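Local coordinates for WbbM protein (PDB 6U4B) that is a bifunctional glycosyltransferase, an O-antigen polymerase of Klebsiella pneumoniae that forms a trimer and binds magnesium, at residues 387-395 and 474-485. Residues are numbered along the deposited sequence; the frame is centred on the assembly and turned at random.
Sequences YARLFIPQL and AGIIVFNVKQMV
Next to the magnesium site of the GT8-family domain, the guanidinium of Arg-389 lies flat against the methyl of Ala-474. Ala-474 CB sits over the centre of the planar group, 3.7 Å from Arg-389 CZ. Arg-389 NH1 comes within 3.0 Å of Ala-474 O. The Arg-389 chain bends at chi3 (-72°). NE forms a salt bridge with Asp-506 and NH1 one with Asp-406. Asp-406 binds the magnesium ion together with Asp-408 and His-560, so Arg-389 is a second-shell residue that probably helps to position Asp-406. The side chains of Arg-389 and Ile-477 cross at about a right angle, with Arg-389 CD 4.1 Å from Ile-477 CD1.

Asp-406 and Asp-408 fit the DxD motif of glycosyltransferases. Strand 477-479 pairs antiparallel with strand 402-405, just ahead of that motif, and the 387-395 segment packs against both strands. Ile-392 covers one face of the Phe-479 ring. Its CG2 makes a CH-pi contact, 3.8 Å from the centroid of the Phe-479 ring and 14° off the normal, while Ile-392 CD1 reaches Phe-479 CE1 at 3.6 Å. Met-484 SD lies in the plane of the same ring, at its edge. Asn-480 is the N-cap of helix 481-487; its OD1 accepts from Gln-483 N. Met-484 extends straight beyond CG, and its sulfur, SD, meets Pro-393 CB at 3.7 Å.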
loop_
_atom_site.group_PDB
_atom_site.type_symbol
_atom_site.label_atom_id
_atom_site.label_comp_id
_atom_site.label_asym_id
_atom_site.label_seq_id
_atom_site.Cartn_x
_atom_site.Cartn_y
_atom_site.Cartn_z
ATOM N N TYR A 387 10.502 -12.572 32.506
ATOM C CA TYR A 387 9.642 -12.200 33.623
ATOM C C TYR A 387 9.234 -10.731 33.583
ATOM O O TYR A 387 8.884 -10.161 34.621
ATOM C CB TYR A 387 10.335 -12.530 34.945
ATOM C CG TYR A 387 10.598 -14.008 35.123
ATOM C CD1 TYR A 387 11.803 -14.575 34.728
ATOM C CD2 TYR A 387 9.632 -14.838 35.675
ATOM C CE1 TYR A 387 12.039 -15.928 34.885
ATOM C CE2 TYR A 387 9.857 -16.187 35.831
ATOM C CZ TYR A 387 11.059 -16.728 35.438
ATOM O OH TYR A 387 11.277 -18.077 35.601
ATOM N N ALA A 388 9.254 -10.117 32.395
ATOM C CA ALA A 388 9.002 -8.682 32.280
ATOM C C ALA A 388 7.639 -8.296 32.842
ATOM O O ALA A 388 7.497 -7.234 33.461
ATOM C CB ALA A 388 9.115 -8.252 30.817
ATOM N N ARG A 389 6.625 -9.143 32.637
ATOM C CA ARG A 389 5.276 -8.820 33.095
ATOM C C ARG A 389 5.225 -8.578 34.600
ATOM O O ARG A 389 4.429 -7.754 35.068
ATOM C CB ARG A 389 4.310 -9.939 32.706
ATOM C CG ARG A 389 3.908 -9.943 31.233
ATOM C CD ARG A 389 2.935 -11.076 30.945
ATOM N NE ARG A 389 3.592 -12.378 30.965
ATOM C CZ ARG A 389 3.542 -13.261 29.974
ATOM N NH1 ARG A 389 2.844 -12.996 28.876
ATOM N NH2 ARG A 389 4.177 -14.420 30.087
ATOM N N LEU A 390 6.061 -9.279 35.371
ATOM C CA LEU A 390 6.055 -9.115 36.821
ATOM C C LEU A 390 6.457 -7.712 37.251
ATOM O O LEU A 390 6.085 -7.283 38.348
ATOM C CB LEU A 390 6.996 -10.129 37.473
ATOM C CG LEU A 390 6.744 -11.607 37.184
ATOM C CD1 LEU A 390 7.726 -12.466 37.967
ATOM C CD2 LEU A 390 5.310 -11.981 37.519
ATOM N N PHE A 391 7.202 -6.990 36.422
ATOM C CA PHE A 391 7.716 -5.677 36.786
ATOM C C PHE A 391 6.818 -4.538 36.330
ATOM O O PHE A 391 7.163 -3.372 36.551
ATOM C CB PHE A 391 9.127 -5.498 36.217
ATOM C CG PHE A 391 10.120 -6.481 36.766
ATOM C CD1 PHE A 391 10.337 -7.693 36.129
ATOM C CD2 PHE A 391 10.817 -6.206 37.931
ATOM C CE1 PHE A 391 11.240 -8.605 36.639
ATOM C CE2 PHE A 391 11.725 -7.118 38.449
ATOM C CZ PHE A 391 11.936 -8.319 37.801
ATOM N N ILE A 392 5.675 -4.853 35.709
ATOM C CA ILE A 392 4.766 -3.796 35.257
ATOM C C ILE A 392 4.260 -2.932 36.406
ATOM O O ILE A 392 4.272 -1.699 36.264
ATOM C CB ILE A 392 3.635 -4.401 34.412
ATOM C CG1 ILE A 392 4.172 -4.772 33.027
ATOM C CG2 ILE A 392 2.465 -3.433 34.302
ATOM C CD1 ILE A 392 3.264 -5.687 32.230
ATOM N N PRO A 393 3.822 -3.469 37.548
ATOM C CA PRO A 393 3.368 -2.580 38.634
ATOM C C PRO A 393 4.452 -1.667 39.187
ATOM O O PRO A 393 4.120 -0.660 39.825
ATOM C CB PRO A 393 2.860 -3.558 39.706
ATOM C CG PRO A 393 3.509 -4.855 39.383
ATOM C CD PRO A 393 3.606 -4.886 37.894
ATOM N N GLN A 394 5.732 -1.971 38.968
ATOM C CA GLN A 394 6.794 -1.105 39.470
ATOM C C GLN A 394 7.174 -0.022 38.464
ATOM O O GLN A 394 7.184 1.166 38.801
ATOM C CB GLN A 394 8.025 -1.936 39.846
ATOM C CG GLN A 394 9.122 -1.147 40.559
ATOM C CD GLN A 394 8.746 -0.752 41.982
ATOM O OE1 GLN A 394 7.682 -1.119 42.485
ATOM N NE2 GLN A 394 9.625 -0.002 42.638
ATOM N N LEU A 395 7.485 -0.414 37.226
ATOM C CA LEU A 395 7.887 0.565 36.221
ATOM C C LEU A 395 6.746 1.518 35.882
ATOM O O LEU A 395 6.970 2.714 35.661
ATOM C CB LEU A 395 8.379 -0.149 34.963
ATOM C CG LEU A 395 8.913 0.750 33.846
ATOM C CD1 LEU A 395 10.164 1.486 34.312
ATOM C CD2 LEU A 395 9.190 -0.054 32.583
ATOM N N ALA A 474 -1.902 -15.271 30.112
ATOM C CA ALA A 474 -1.137 -14.046 30.319
ATOM C C ALA A 474 -0.828 -13.296 29.027
ATOM O O ALA A 474 -0.066 -12.323 29.062
ATOM C CB ALA A 474 0.172 -14.359 31.051
ATOM N N GLY A 475 -1.398 -13.719 27.897
ATOM C CA GLY A 475 -1.117 -13.066 26.629
ATOM C C GLY A 475 -1.737 -11.692 26.488
ATOM O O GLY A 475 -1.320 -10.924 25.616
ATOM N N ILE A 476 -2.732 -11.373 27.312
ATOM C CA ILE A 476 -3.299 -10.030 27.353
ATOM C C ILE A 476 -3.846 -9.795 28.756
ATOM O O ILE A 476 -4.650 -10.582 29.267
ATOM C CB ILE A 476 -4.363 -9.829 26.251
ATOM C CG1 ILE A 476 -4.757 -8.354 26.127
ATOM C CG2 ILE A 476 -5.593 -10.711 26.459
ATOM C CD1 ILE A 476 -5.535 -8.048 24.848
ATOM N N ILE A 477 -3.367 -8.741 29.416
ATOM C CA ILE A 477 -3.689 -8.484 30.814
ATOM C C ILE A 477 -3.922 -6.993 31.001
ATOM O O ILE A 477 -3.078 -6.177 30.620
ATOM C CB ILE A 477 -2.568 -8.953 31.765
ATOM C CG1 ILE A 477 -2.198 -10.416 31.518
ATOM C CG2 ILE A 477 -2.992 -8.757 33.209
ATOM C CD1 ILE A 477 -0.982 -10.874 32.296
ATOM N N VAL A 478 -5.049 -6.638 31.608
ATOM C CA VAL A 478 -5.280 -5.274 32.067
ATOM C C VAL A 478 -4.808 -5.197 33.513
ATOM O O VAL A 478 -5.427 -5.775 34.410
ATOM C CB VAL A 478 -6.751 -4.867 31.942
ATOM C CG1 VAL A 478 -6.923 -3.414 32.368
ATOM C CG2 VAL A 478 -7.239 -5.073 30.515
ATOM N N PHE A 479 -3.707 -4.492 33.739
ATOM C CA PHE A 479 -3.175 -4.327 35.082
ATOM C C PHE A 479 -3.911 -3.205 35.800
ATOM O O PHE A 479 -3.999 -2.083 35.291
ATOM C CB PHE A 479 -1.677 -4.025 35.034
ATOM C CG PHE A 479 -0.820 -5.230 34.771
ATOM C CD1 PHE A 479 -0.723 -5.767 33.498
ATOM C CD2 PHE A 479 -0.100 -5.818 35.796
ATOM C CE1 PHE A 479 0.070 -6.873 33.258
ATOM C CE2 PHE A 479 0.694 -6.921 35.560
ATOM C CZ PHE A 479 0.780 -7.451 34.291
ATOM N N ASN A 480 -4.452 -3.512 36.980
ATOM C CA ASN A 480 -4.976 -2.485 37.878
ATOM C C ASN A 480 -3.806 -1.989 38.724
ATOM O O ASN A 480 -3.635 -2.355 39.890
ATOM C CB ASN A 480 -6.111 -3.035 38.734
ATOM C CG ASN A 480 -6.806 -1.958 39.548
ATOM O OD1 ASN A 480 -6.312 -0.836 39.672
ATOM N ND2 ASN A 480 -7.957 -2.297 40.114
ATOM N N VAL A 481 -2.982 -1.141 38.104
ATOM C CA VAL A 481 -1.739 -0.706 38.737
ATOM C C VAL A 481 -2.027 0.044 40.030
ATOM O O VAL A 481 -1.349 -0.163 41.045
ATOM C CB VAL A 481 -0.910 0.146 37.759
ATOM C CG1 VAL A 481 0.360 0.641 38.433
ATOM C CG2 VAL A 481 -0.573 -0.656 36.511
ATOM N N LYS A 482 -3.037 0.920 40.019
ATOM C CA LYS A 482 -3.353 1.701 41.213
ATOM C C LYS A 482 -3.647 0.798 42.406
ATOM O O LYS A 482 -3.209 1.081 43.529
ATOM C CB LYS A 482 -4.536 2.632 40.944
ATOM C CG LYS A 482 -5.092 3.280 42.205
ATOM C CD LYS A 482 -5.328 4.771 42.031
ATOM C CE LYS A 482 -6.488 5.052 41.093
ATOM N NZ LYS A 482 -6.791 6.509 41.028
ATOM N N GLN A 483 -4.376 -0.296 42.183
ATOM C CA GLN A 483 -4.640 -1.231 43.271
ATOM C C GLN A 483 -3.374 -1.981 43.669
ATOM O O GLN A 483 -3.145 -2.231 44.858
ATOM C CB GLN A 483 -5.743 -2.209 42.871
ATOM C CG GLN A 483 -6.315 -3.004 44.032
ATOM C CD GLN A 483 -7.046 -2.127 45.032
ATOM O OE1 GLN A 483 -7.602 -1.088 44.675
ATOM N NE2 GLN A 483 -7.044 -2.542 46.293
ATOM N N MET A 484 -2.541 -2.346 42.690
ATOM C CA MET A 484 -1.291 -3.029 43.003
ATOM C C MET A 484 -0.349 -2.142 43.805
ATOM O O MET A 484 0.413 -2.643 44.640
ATOM C CB MET A 484 -0.607 -3.498 41.718
ATOM C CG MET A 484 -1.344 -4.602 40.994
ATOM S SD MET A 484 -0.427 -5.227 39.576
ATOM C CE MET A 484 -1.553 -6.491 39.000
ATOM N N VAL A 485 -0.379 -0.829 43.564
ATOM C CA VAL A 485 0.452 0.083 44.341
ATOM C C VAL A 485 -0.021 0.131 45.788
ATOM O O VAL A 485 0.791 0.113 46.722
ATOM C CB VAL A 485 0.457 1.480 43.694
ATOM C CG1 VAL A 485 1.083 2.501 44.634
ATOM C CG2 VAL A 485 1.202 1.443 42.371
#